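Local coordinates for protein fructose-bisphosphate aldolase class I (Thermoproteus tenax, PDB 1W8S) that belongs to the DeoC/LacD family of class I aldolases, folds as a TIM barrel and binds 1,6-di-O-phosphono-beta-D-fructofuranose in its pocket, at residues P31-D36 / V234-D239; E89-A94 / W121-E126; I113-G118 / V143-R148. The protein carries 2 engineered substitutions. All coordinates share one frame; numbering follows the deposited sequence.

Contact 1. Residues P31-D36 / V234-D239; sequences PADFMD and VWQRRD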
loop_
_atom_site.group_PDB
_atom_site.type_symbol
_atom_site.label_atom_id
_atom_site.label_comp_id
_atom_site.label_asym_id
_atom_site.label_seq_id
_atom_site.Cartn_x
_atom_site.Cartn_y
_atom_site.Cartn_z
ATOM N N PRO E 31 -11.368 8.315 27.302
ATOM C CA PRO E 31 -11.814 9.197 28.370
ATOM C C PRO E 31 -11.793 8.624 29.785
ATOM O O PRO E 31 -12.155 9.370 30.675
ATOM C CB PRO E 31 -13.222 9.607 27.929
ATOM C CG PRO E 31 -13.706 8.511 27.051
ATOM C CD PRO E 31 -12.481 7.891 26.443
ATOM N N ALA E 32 -11.341 7.395 29.992
ATOM C CA ALA E 32 -11.134 6.895 31.341
ATOM C C ALA E 32 -10.109 7.777 32.123
ATOM O O ALA E 32 -10.260 7.962 33.313
ATOM C CB ALA E 32 -10.710 5.418 31.316
ATOM N N ASP E 33 -9.156 8.369 31.401
ATOM C CA ASP E 33 -8.181 9.365 31.922
ATOM C C ASP E 33 -8.894 10.546 32.596
ATOM O O ASP E 33 -8.309 11.188 33.460
ATOM C CB ASP E 33 -7.284 9.914 30.763
ATOM C CG ASP E 33 -5.976 9.081 30.517
ATOM O OD1 ASP E 33 -5.769 8.014 31.158
ATOM O OD2 ASP E 33 -5.085 9.443 29.720
ATOM N N PHE E 34 -10.141 10.824 32.205
ATOM C CA PHE E 34 -10.858 12.031 32.624
ATOM C C PHE E 34 -11.778 11.877 33.829
ATOM O O PHE E 34 -12.311 12.873 34.282
ATOM C CB PHE E 34 -11.713 12.593 31.473
ATOM C CG PHE E 34 -10.939 12.893 30.212
ATOM C CD1 PHE E 34 -9.627 13.350 30.258
ATOM C CD2 PHE E 34 -11.549 12.726 28.965
ATOM C CE1 PHE E 34 -8.919 13.631 29.071
ATOM C CE2 PHE E 34 -10.851 13.013 27.774
ATOM C CZ PHE E 34 -9.534 13.444 27.835
ATOM N N MET E 35 -11.997 10.655 34.318
ATOM C CA MET E 35 -12.912 10.421 35.458
ATOM C C MET E 35 -12.412 11.033 36.786
ATOM O O MET E 35 -13.211 11.531 37.591
ATOM C CB MET E 35 -13.171 8.916 35.653
ATOM C CG MET E 35 -13.900 8.252 34.464
ATOM S SD MET E 35 -15.407 7.358 34.941
ATOM C CE MET E 35 -16.499 8.733 35.430
ATOM N N ASP E 36 -11.104 10.999 37.023
ATOM C CA ASP E 36 -10.531 11.531 38.278
ATOM C C ASP E 36 -10.933 12.998 38.531
ATOM O O ASP E 36 -11.224 13.385 39.668
ATOM C CB ASP E 36 -8.996 11.417 38.256
ATOM C CG ASP E 36 -8.504 9.979 38.485
ATOM O OD1 ASP E 36 -9.318 9.109 38.887
ATOM O OD2 ASP E 36 -7.314 9.632 38.307
ATOM N N VAL E 234 -0.866 17.031 35.514
ATOM C CA VAL E 234 -1.590 18.265 35.763
ATOM C C VAL E 234 -3.111 18.014 35.805
ATOM O O VAL E 234 -3.719 18.169 36.845
ATOM C CB VAL E 234 -1.201 19.383 34.756
ATOM C CG1 VAL E 234 -2.076 20.623 34.926
ATOM C CG2 VAL E 234 0.263 19.773 34.971
ATOM N N TRP E 235 -3.735 17.627 34.694
ATOM C CA TRP E 235 -5.211 17.654 34.657
ATOM C C TRP E 235 -5.943 16.460 35.245
ATOM O O TRP E 235 -7.165 16.523 35.395
ATOM C CB TRP E 235 -5.765 18.025 33.278
ATOM C CG TRP E 235 -5.228 17.268 32.154
ATOM C CD1 TRP E 235 -4.402 17.726 31.176
ATOM C CD2 TRP E 235 -5.501 15.906 31.840
ATOM N NE1 TRP E 235 -4.131 16.723 30.272
ATOM C CE2 TRP E 235 -4.802 15.597 30.656
ATOM C CE3 TRP E 235 -6.256 14.899 32.446
ATOM C CZ2 TRP E 235 -4.817 14.338 30.093
ATOM C CZ3 TRP E 235 -6.295 13.654 31.845
ATOM C CH2 TRP E 235 -5.573 13.384 30.711
ATOM N N GLN E 236 -5.232 15.396 35.619
ATOM C CA GLN E 236 -5.866 14.345 36.437
ATOM C C GLN E 236 -5.908 14.703 37.927
ATOM O O GLN E 236 -6.438 13.920 38.719
ATOM C CB GLN E 236 -5.181 12.979 36.295
ATOM C CG GLN E 236 -5.571 12.199 35.063
ATOM C CD GLN E 236 -5.181 10.712 35.142
ATOM O OE1 GLN E 236 -4.047 10.367 35.485
ATOM N NE2 GLN E 236 -6.124 9.845 34.800
ATOM N N ARG E 237 -5.331 15.849 38.310
ATOM C CA ARG E 237 -5.391 16.333 39.694
ATOM C C ARG E 237 -6.552 17.291 39.911
ATOM O O ARG E 237 -6.795 18.165 39.100
ATOM C CB ARG E 237 -4.089 17.024 40.075
ATOM C CG ARG E 237 -2.901 16.141 39.874
ATOM C CD ARG E 237 -1.591 16.761 40.289
ATOM N NE ARG E 237 -0.474 15.823 40.108
ATOM C CZ ARG E 237 -0.274 14.759 40.865
ATOM N NH1 ARG E 237 -1.092 14.492 41.866
ATOM N NH2 ARG E 237 0.756 13.946 40.622
ATOM N N ARG E 238 -7.267 17.126 41.021
ATOM C CA ARG E 238 -8.349 18.045 41.369
ATOM C C ARG E 238 -7.796 19.424 41.742
ATOM O O ARG E 238 -8.497 20.428 41.587
ATOM C CB ARG E 238 -9.200 17.483 42.504
ATOM C CG ARG E 238 -10.199 16.407 42.050
ATOM C CD ARG E 238 -10.646 15.488 43.198
ATOM N NE ARG E 238 -9.471 14.926 43.880
ATOM C CZ ARG E 238 -9.382 14.619 45.179
ATOM N NH1 ARG E 238 -10.421 14.780 46.008
ATOM N NH2 ARG E 238 -8.230 14.129 45.645
ATOM N N ASP E 239 -6.540 19.460 42.203
ATOM C CA ASP E 239 -5.814 20.726 42.415
ATOM C C ASP E 239 -4.935 21.077 41.195
ATOM O O ASP E 239 -3.785 21.519 41.339
ATOM C CB ASP E 239 -4.993 20.688 43.731
ATOM C CG ASP E 239 -3.786 19.719 43.672
ATOM O OD1 ASP E 239 -3.879 18.669 42.992
ATOM O OD2 ASP E 239 -2.709 19.926 44.286
#
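Phe34 presents the edge of its ring to the face of the six-membered ring of Trp235 in an offset edge-to-face pair, with centroids 5.4 Å apart and planes inclined at 60°. CD1 of Phe34 lies 3.7 Å from Trp235 CZ3, and its neighbour CE1 touches CH2. CG of Trp235 sits between its backbone N and carbonyl carbon (chi1 51°), where the indole starts toward Phe34. Its rim also meets Asp33, whose carbonyl O lies in the indole plane 3.6 Å from CZ3.

That same carbonyl accepts a hydrogen bond from Gln236. Gln236 NE2 donates to Asp33 O over 2.9 Å; the oxygen lies near the amide plane, while the donor meets the carbonyl from the side, 20° out of the carbonyl plane. Asp36 CB lies 3.6 Å from Gln236 O. The Asp33 carboxylate is engaged by His29, while Trp235 NE1 bonds to Ala22 O. Phe34 also packs on Arg166 of a neighbouring subunit.

The Trp235 side chain comes within about 5 Å of the bound FBP. The arrangement belongs to the closure of a TIM barrel, where regions following its first and last parallel strands, 18-22 and 227-230, meet beside the ligand pocket.

Contact 2. Residues E89-A94 / W121-E126; sequences EPVSVA and WKMFEE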
loop_
_atom_site.group_PDB
_atom_site.type_symbol
_atom_site.label_atom_id
_atom_site.label_comp_id
_atom_site.label_asym_id
_atom_site.label_seq_id
_atom_site.Cartn_x
_atom_site.Cartn_y
_atom_site.Cartn_z
ATOM N N GLU E 89 1.097 -4.551 15.975
ATOM C CA GLU E 89 2.408 -3.911 16.097
ATOM C C GLU E 89 2.096 -2.412 16.099
ATOM O O GLU E 89 1.271 -1.944 15.304
ATOM C CB GLU E 89 3.384 -4.366 14.981
ATOM C CG GLU E 89 4.304 -5.587 15.346
ATOM C CD GLU E 89 5.232 -5.417 16.567
ATOM O OE1 GLU E 89 6.099 -4.557 16.568
ATOM O OE2 GLU E 89 5.167 -6.202 17.566
ATOM N N PRO E 90 2.686 -1.656 17.030
ATOM C CA PRO E 90 2.292 -0.260 17.247
ATOM C C PRO E 90 2.419 0.580 16.011
ATOM O O PRO E 90 3.461 0.590 15.391
ATOM C CB PRO E 90 3.279 0.237 18.313
ATOM C CG PRO E 90 3.733 -0.980 18.990
ATOM C CD PRO E 90 3.713 -2.062 17.996
ATOM N N VAL E 91 1.361 1.304 15.690
ATOM C CA VAL E 91 1.358 2.150 14.520
ATOM C C VAL E 91 0.378 3.284 14.742
ATOM O O VAL E 91 -0.684 3.093 15.316
ATOM C CB VAL E 91 1.031 1.326 13.262
ATOM C CG1 VAL E 91 -0.399 0.893 13.265
ATOM C CG2 VAL E 91 1.376 2.100 11.991
ATOM N N SER E 92 0.761 4.471 14.317
ATOM C CA SER E 92 -0.069 5.672 14.476
ATOM C C SER E 92 0.054 6.476 13.167
ATOM O O SER E 92 1.155 6.907 12.834
ATOM C CB SER E 92 0.434 6.492 15.646
ATOM O OG SER E 92 -0.433 7.603 15.931
ATOM N N VAL E 93 -1.039 6.593 12.407
ATOM C CA VAL E 93 -0.995 7.290 11.120
ATOM C C VAL E 93 -1.650 8.668 11.201
ATOM O O VAL E 93 -2.493 8.928 12.051
ATOM C CB VAL E 93 -1.666 6.488 9.993
ATOM C CG1 VAL E 93 -1.015 5.162 9.805
ATOM C CG2 VAL E 93 -3.111 6.317 10.253
ATOM N N ALA E 94 -1.259 9.540 10.283
ATOM C CA ALA E 94 -1.767 10.891 10.264
ATOM C C ALA E 94 -3.238 10.905 9.971
ATOM O O ALA E 94 -3.710 10.203 9.075
ATOM C CB ALA E 94 -1.018 11.725 9.206
ATOM N N TRP E 121 8.624 1.268 9.650
ATOM C CA TRP E 121 8.720 1.730 8.248
ATOM C C TRP E 121 7.531 2.597 7.820
ATOM O O TRP E 121 7.704 3.594 7.082
ATOM C CB TRP E 121 8.906 0.542 7.320
ATOM C CG TRP E 121 7.763 -0.452 7.264
ATOM C CD1 TRP E 121 7.633 -1.612 7.983
ATOM C CD2 TRP E 121 6.573 -0.359 6.468
ATOM N NE1 TRP E 121 6.461 -2.250 7.660
ATOM C CE2 TRP E 121 5.778 -1.499 6.753
ATOM C CE3 TRP E 121 6.104 0.559 5.530
ATOM C CZ2 TRP E 121 4.543 -1.728 6.145
ATOM C CZ3 TRP E 121 4.878 0.329 4.927
ATOM C CH2 TRP E 121 4.112 -0.799 5.241
ATOM N N LYS E 122 6.336 2.244 8.284
ATOM C CA LYS E 122 5.137 2.987 7.901
ATOM C C LYS E 122 5.146 4.417 8.458
ATOM O O LYS E 122 4.836 5.373 7.742
ATOM C CB LYS E 122 3.860 2.207 8.285
ATOM C CG LYS E 122 2.512 2.917 7.886
ATOM C CD LYS E 122 1.282 1.950 7.956
ATOM C CE LYS E 122 0.573 1.842 6.565
ATOM N NZ LYS E 122 0.089 3.191 6.095
ATOM N N MET E 123 5.571 4.571 9.722
ATOM C CA MET E 123 5.673 5.861 10.348
ATOM C C MET E 123 6.856 6.669 9.817
ATOM O O MET E 123 6.691 7.833 9.570
ATOM C CB MET E 123 5.679 5.750 11.875
ATOM C CG MET E 123 4.331 5.262 12.413
ATOM S SD MET E 123 4.451 4.646 14.108
ATOM C CE MET E 123 5.244 3.074 13.872
ATOM N N PHE E 124 8.012 6.044 9.559
ATOM C CA PHE E 124 9.135 6.771 8.962
ATOM C C PHE E 124 8.755 7.277 7.555
ATOM O O PHE E 124 9.036 8.419 7.195
ATOM C CB PHE E 124 10.379 5.887 8.876
ATOM C CG PHE E 124 11.010 5.542 10.222
ATOM C CD1 PHE E 124 10.509 6.016 11.433
ATOM C CD2 PHE E 124 12.141 4.751 10.250
ATOM C CE1 PHE E 124 11.117 5.667 12.643
ATOM C CE2 PHE E 124 12.761 4.433 11.442
ATOM C CZ PHE E 124 12.237 4.883 12.641
ATOM N N GLU E 125 8.081 6.451 6.766
ATOM C CA GLU E 125 7.606 6.872 5.454
ATOM C C GLU E 125 6.673 8.109 5.488
ATOM O O GLU E 125 6.847 9.094 4.728
ATOM C CB GLU E 125 6.938 5.679 4.764
ATOM C CG GLU E 125 6.274 5.996 3.455
ATOM C CD GLU E 125 5.711 4.762 2.751
ATOM O OE1 GLU E 125 5.980 3.600 3.184
ATOM O OE2 GLU E 125 5.001 4.994 1.739
ATOM N N GLU E 126 5.679 8.069 6.365
ATOM C CA GLU E 126 4.760 9.181 6.524
ATOM C C GLU E 126 5.429 10.413 7.108
ATOM O O GLU E 126 5.234 11.556 6.625
ATOM C CB GLU E 126 3.586 8.766 7.379
ATOM C CG GLU E 126 2.511 9.820 7.451
ATOM C CD GLU E 126 1.220 9.204 7.933
ATOM O OE1 GLU E 126 1.199 8.813 9.123
ATOM O OE2 GLU E 126 0.263 9.078 7.130
HETATM O O HOH W 1 -2.311 9.010 7.126
#
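Met123 lays its thioether against the backbone of residues 90-92, and one helical turn later Glu126 reaches the backbone at Ala94. CG of Met123 packs 3.6 Å from Ser92 O, and SD accepts a weak hydrogen bond from Ser92 N at 3.7 Å. The bend at chi3 (-75°) brings the methyl CE to 3.4 Å from Pro90 O.

Glu126 stretches out with CG anti to its backbone N (chi1 -173°). Ala94 N gives OE1 a hydrogen bond of 2.8 Å, approaching from above the carboxylate plane, 41° out of it. OE1 also takes a bond from Tyr111 OH, so two donors hold that oxygen. The other oxygen, OE2, receives a hydrogen bond of 2.6 Å from a water that also donates to Ala94 O. Ala94 is thus held at its N directly and at its O through the water.

Beside Met123, Lys122 contributes aliphatic chain: its CD meets Val91 CG2 at 4.0 Å. Its NZ turns to another chain, forming a salt bridge with Glu125 of a neighbouring subunit. This is helix-against-loop packing on the outside of a beta/alpha barrel. Helix 120-137, which links strands 108-113 and 141-145, packs against the short strand 93-94 and the residues before it, at a subunit interface.

Contact 3. Residues I113-G118 / V143-R148; sequences IYPGSG and VESFPR. Engineered in segment 143-148: Glu144 (natural residue Trp), Phe146 (natural residue Tyr). With FBP (1,6-di-O-phosphono-beta-D-fructofuranose), chain O.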
loop_
_atom_site.group_PDB
_atom_site.type_symbol
_atom_site.label_atom_id
_atom_site.label_comp_id
_atom_site.label_asym_id
_atom_site.label_seq_id
_atom_site.Cartn_x
_atom_site.Cartn_y
_atom_site.Cartn_z
ATOM N N ILE E 113 6.303 8.567 16.670
ATOM C CA ILE E 113 6.914 7.413 16.042
ATOM C C ILE E 113 7.168 6.355 17.106
ATOM O O ILE E 113 7.390 6.693 18.276
ATOM C CB ILE E 113 8.200 7.757 15.295
ATOM C CG1 ILE E 113 9.254 8.389 16.243
ATOM C CG2 ILE E 113 7.918 8.666 14.117
ATOM C CD1 ILE E 113 10.620 8.542 15.632
ATOM N N TYR E 114 7.099 5.086 16.688
ATOM C CA TYR E 114 7.395 3.931 17.554
ATOM C C TYR E 114 8.542 3.105 16.949
ATOM O O TYR E 114 8.326 2.053 16.336
ATOM C CB TYR E 114 6.177 3.029 17.751
ATOM C CG TYR E 114 4.953 3.733 18.269
ATOM C CD1 TYR E 114 4.944 4.343 19.494
ATOM C CD2 TYR E 114 3.775 3.779 17.509
ATOM C CE1 TYR E 114 3.789 5.001 19.963
ATOM C CE2 TYR E 114 2.628 4.449 17.974
ATOM C CZ TYR E 114 2.650 5.044 19.190
ATOM O OH TYR E 114 1.518 5.670 19.654
ATOM N N PRO E 115 9.762 3.586 17.110
ATOM C CA PRO E 115 10.936 2.818 16.694
ATOM C C PRO E 115 10.912 1.425 17.264
ATOM O O PRO E 115 10.501 1.218 18.417
ATOM C CB PRO E 115 12.098 3.633 17.236
ATOM C CG PRO E 115 11.592 4.999 17.334
ATOM C CD PRO E 115 10.133 4.877 17.665
ATOM N N GLY E 116 11.307 0.469 16.448
ATOM C CA GLY E 116 11.264 -0.945 16.799
ATOM C C GLY E 116 10.002 -1.661 16.333
ATOM O O GLY E 116 10.017 -2.870 16.128
ATOM N N SER E 117 8.901 -0.930 16.172
ATOM C CA SER E 117 7.645 -1.554 15.783
ATOM C C SER E 117 7.808 -2.291 14.453
ATOM O O SER E 117 8.585 -1.870 13.594
ATOM C CB SER E 117 6.530 -0.526 15.655
ATOM O OG SER E 117 5.367 -1.139 15.170
ATOM N N GLY E 118 7.080 -3.391 14.285
ATOM C CA GLY E 118 6.925 -4.041 12.986
ATOM C C GLY E 118 6.494 -3.049 11.911
ATOM O O GLY E 118 6.749 -3.257 10.708
ATOM N N VAL E 143 8.795 15.704 17.105
ATOM C CA VAL E 143 8.696 14.269 16.971
ATOM C C VAL E 143 8.630 13.716 18.385
ATOM O O VAL E 143 9.519 13.978 19.216
ATOM C CB VAL E 143 9.887 13.666 16.254
ATOM C CG1 VAL E 143 9.874 12.098 16.310
ATOM C CG2 VAL E 143 9.987 14.211 14.818
ATOM N N GLU E 144 7.585 12.943 18.614
ATOM C CA GLU E 144 7.315 12.240 19.867
ATOM C C GLU E 144 7.838 10.829 19.643
ATOM O O GLU E 144 7.252 10.061 18.903
ATOM C CB GLU E 144 5.798 12.323 20.151
ATOM C CG GLU E 144 5.259 13.706 19.732
ATOM C CD GLU E 144 3.746 13.919 19.824
ATOM O OE1 GLU E 144 3.295 14.964 20.413
ATOM O OE2 GLU E 144 3.005 13.084 19.228
ATOM N N SER E 145 9.003 10.535 20.214
ATOM C CA SER E 145 9.754 9.326 19.893
ATOM C C SER E 145 9.668 8.354 21.049
ATOM O O SER E 145 10.320 8.567 22.109
ATOM C CB SER E 145 11.210 9.697 19.639
ATOM O OG SER E 145 11.945 8.603 19.087
ATOM N N PHE E 146 8.887 7.299 20.841
ATOM C CA PHE E 146 8.537 6.312 21.877
ATOM C C PHE E 146 8.753 4.922 21.343
ATOM O O PHE E 146 7.807 4.285 20.853
ATOM C CB PHE E 146 7.067 6.425 22.276
ATOM C CG PHE E 146 6.682 7.735 22.901
ATOM C CD1 PHE E 146 7.428 8.296 23.928
ATOM C CD2 PHE E 146 5.549 8.412 22.458
ATOM C CE1 PHE E 146 7.057 9.492 24.518
ATOM C CE2 PHE E 146 5.175 9.612 23.024
ATOM C CZ PHE E 146 5.940 10.163 24.076
ATOM N N PRO E 147 9.985 4.425 21.418
ATOM C CA PRO E 147 10.265 3.046 21.011
ATOM C C PRO E 147 9.357 2.073 21.690
ATOM O O PRO E 147 9.119 2.156 22.891
ATOM C CB PRO E 147 11.741 2.840 21.433
ATOM C CG PRO E 147 12.329 4.218 21.385
ATOM C CD PRO E 147 11.220 5.135 21.799
ATOM N N ARG E 148 8.817 1.152 20.903
ATOM C CA ARG E 148 7.791 0.246 21.359
ATOM C C ARG E 148 7.619 -0.797 20.293
ATOM O O ARG E 148 7.525 -0.453 19.117
ATOM C CB ARG E 148 6.463 0.990 21.528
ATOM C CG ARG E 148 5.393 0.232 22.233
ATOM C CD ARG E 148 4.197 1.090 22.561
ATOM N NE ARG E 148 4.558 2.116 23.542
ATOM C CZ ARG E 148 3.874 3.238 23.748
ATOM N NH1 ARG E 148 2.809 3.522 23.015
ATOM N NH2 ARG E 148 4.290 4.110 24.670
HETATM P P1 FBP O . 1.233 12.646 29.897
HETATM O O1P FBP O . -0.140 12.453 30.409
HETATM O O2P FBP O . 2.099 13.674 30.687
HETATM O O3P FBP O . 2.049 11.351 29.823
HETATM O O1 FBP O . 1.079 13.227 28.420
HETATM C C1 FBP O . 2.204 13.414 27.589
HETATM C C2 FBP O . 2.150 12.400 26.438
HETATM O O2 FBP O . 3.334 12.522 25.618
HETATM C C3 FBP O . 0.906 12.530 25.548
HETATM O O3 FBP O . 0.958 13.581 24.597
HETATM C C4 FBP O . 0.865 11.141 24.912
HETATM O O4 FBP O . -0.403 10.737 24.425
HETATM C C5 FBP O . 1.271 10.262 26.087
HETATM O O5 FBP O . 2.131 11.056 26.923
HETATM C C6 FBP O . 1.975 9.003 25.595
HETATM O O6 FBP O . 2.425 8.262 26.715
HETATM P P2 FBP O . 1.990 6.717 26.926
HETATM O O4P FBP O . 1.815 6.523 28.414
HETATM O O5P FBP O . 0.741 6.418 26.096
HETATM O O6P FBP O . 3.153 5.777 26.563
#
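Ile113 and Val143 form the apolar centre, with CD1 of the isoleucine 3.7 Å from Val143 CG1. CD1 also passes Ser145 OG, which is bonded to Ala164 O. Farther along, the rings of Pro115 and Pro147 meet through their CG atoms at 4.2 Å.

The parallel backbones bond in register: Ile113 N to Glu144 O (2.8 Å), Phe146 N to Ile113 O, and, past the strand ends, Arg148 N to Pro115 O (3.0 Å). Glu144 and Phe146 are engineered residues. Phe146 O lies in the plane of the Tyr114 ring, 3.2 Å from CD1 at its edge.

At the polar margin Arg148 CG is anti to the backbone N (chi1 -169°), where the chain sets out alongside Tyr114. The two point the same way, ring and guanidinium planes 31° apart, Tyr114 CE1 3.5 Å from Arg148 NH1. Arg148 NH2 bonds weakly to FBP O6P, a phosphate oxygen, at 2.8 Å, while NE pairs with Glu155. Lys179 NZ, also hydrogen-bonded to FBP, lies close to Arg148 NH2, and the negatively charged ligand may offset the like charges. The Phe146 ring rim faces FBP O2.

Strand 141-145 sits between strands 108-113 and 175-179, with Ile113, Pro115 and Pro147 packed against helix 158-171 and Tyr114 against helix 120-137.

Overall arrangement
Contact 1 joins early and late parts of the chain, and contacts 2 and 3 are nested inside the loop it closes. The segments of contacts 2 and 3 alternate: 89-94, 113-118, 121-126, 143-148. These two contacts are neighbours, with centres 9 Å apart, and touch where Pro90 O probably bonds to Ser117 OG and Met123 packs on Tyr114; helix 120-137 leads from one into strand 141-145 of the other. Contact 1 stands well away, its centre 29 Å from that of contact 2 and 26 Å from that of contact 3. All belong to one barrel: contact 3 contributes residues to the FBP pocket and contact 1 borders it, so the ligand is approached from separate parts of the barrel.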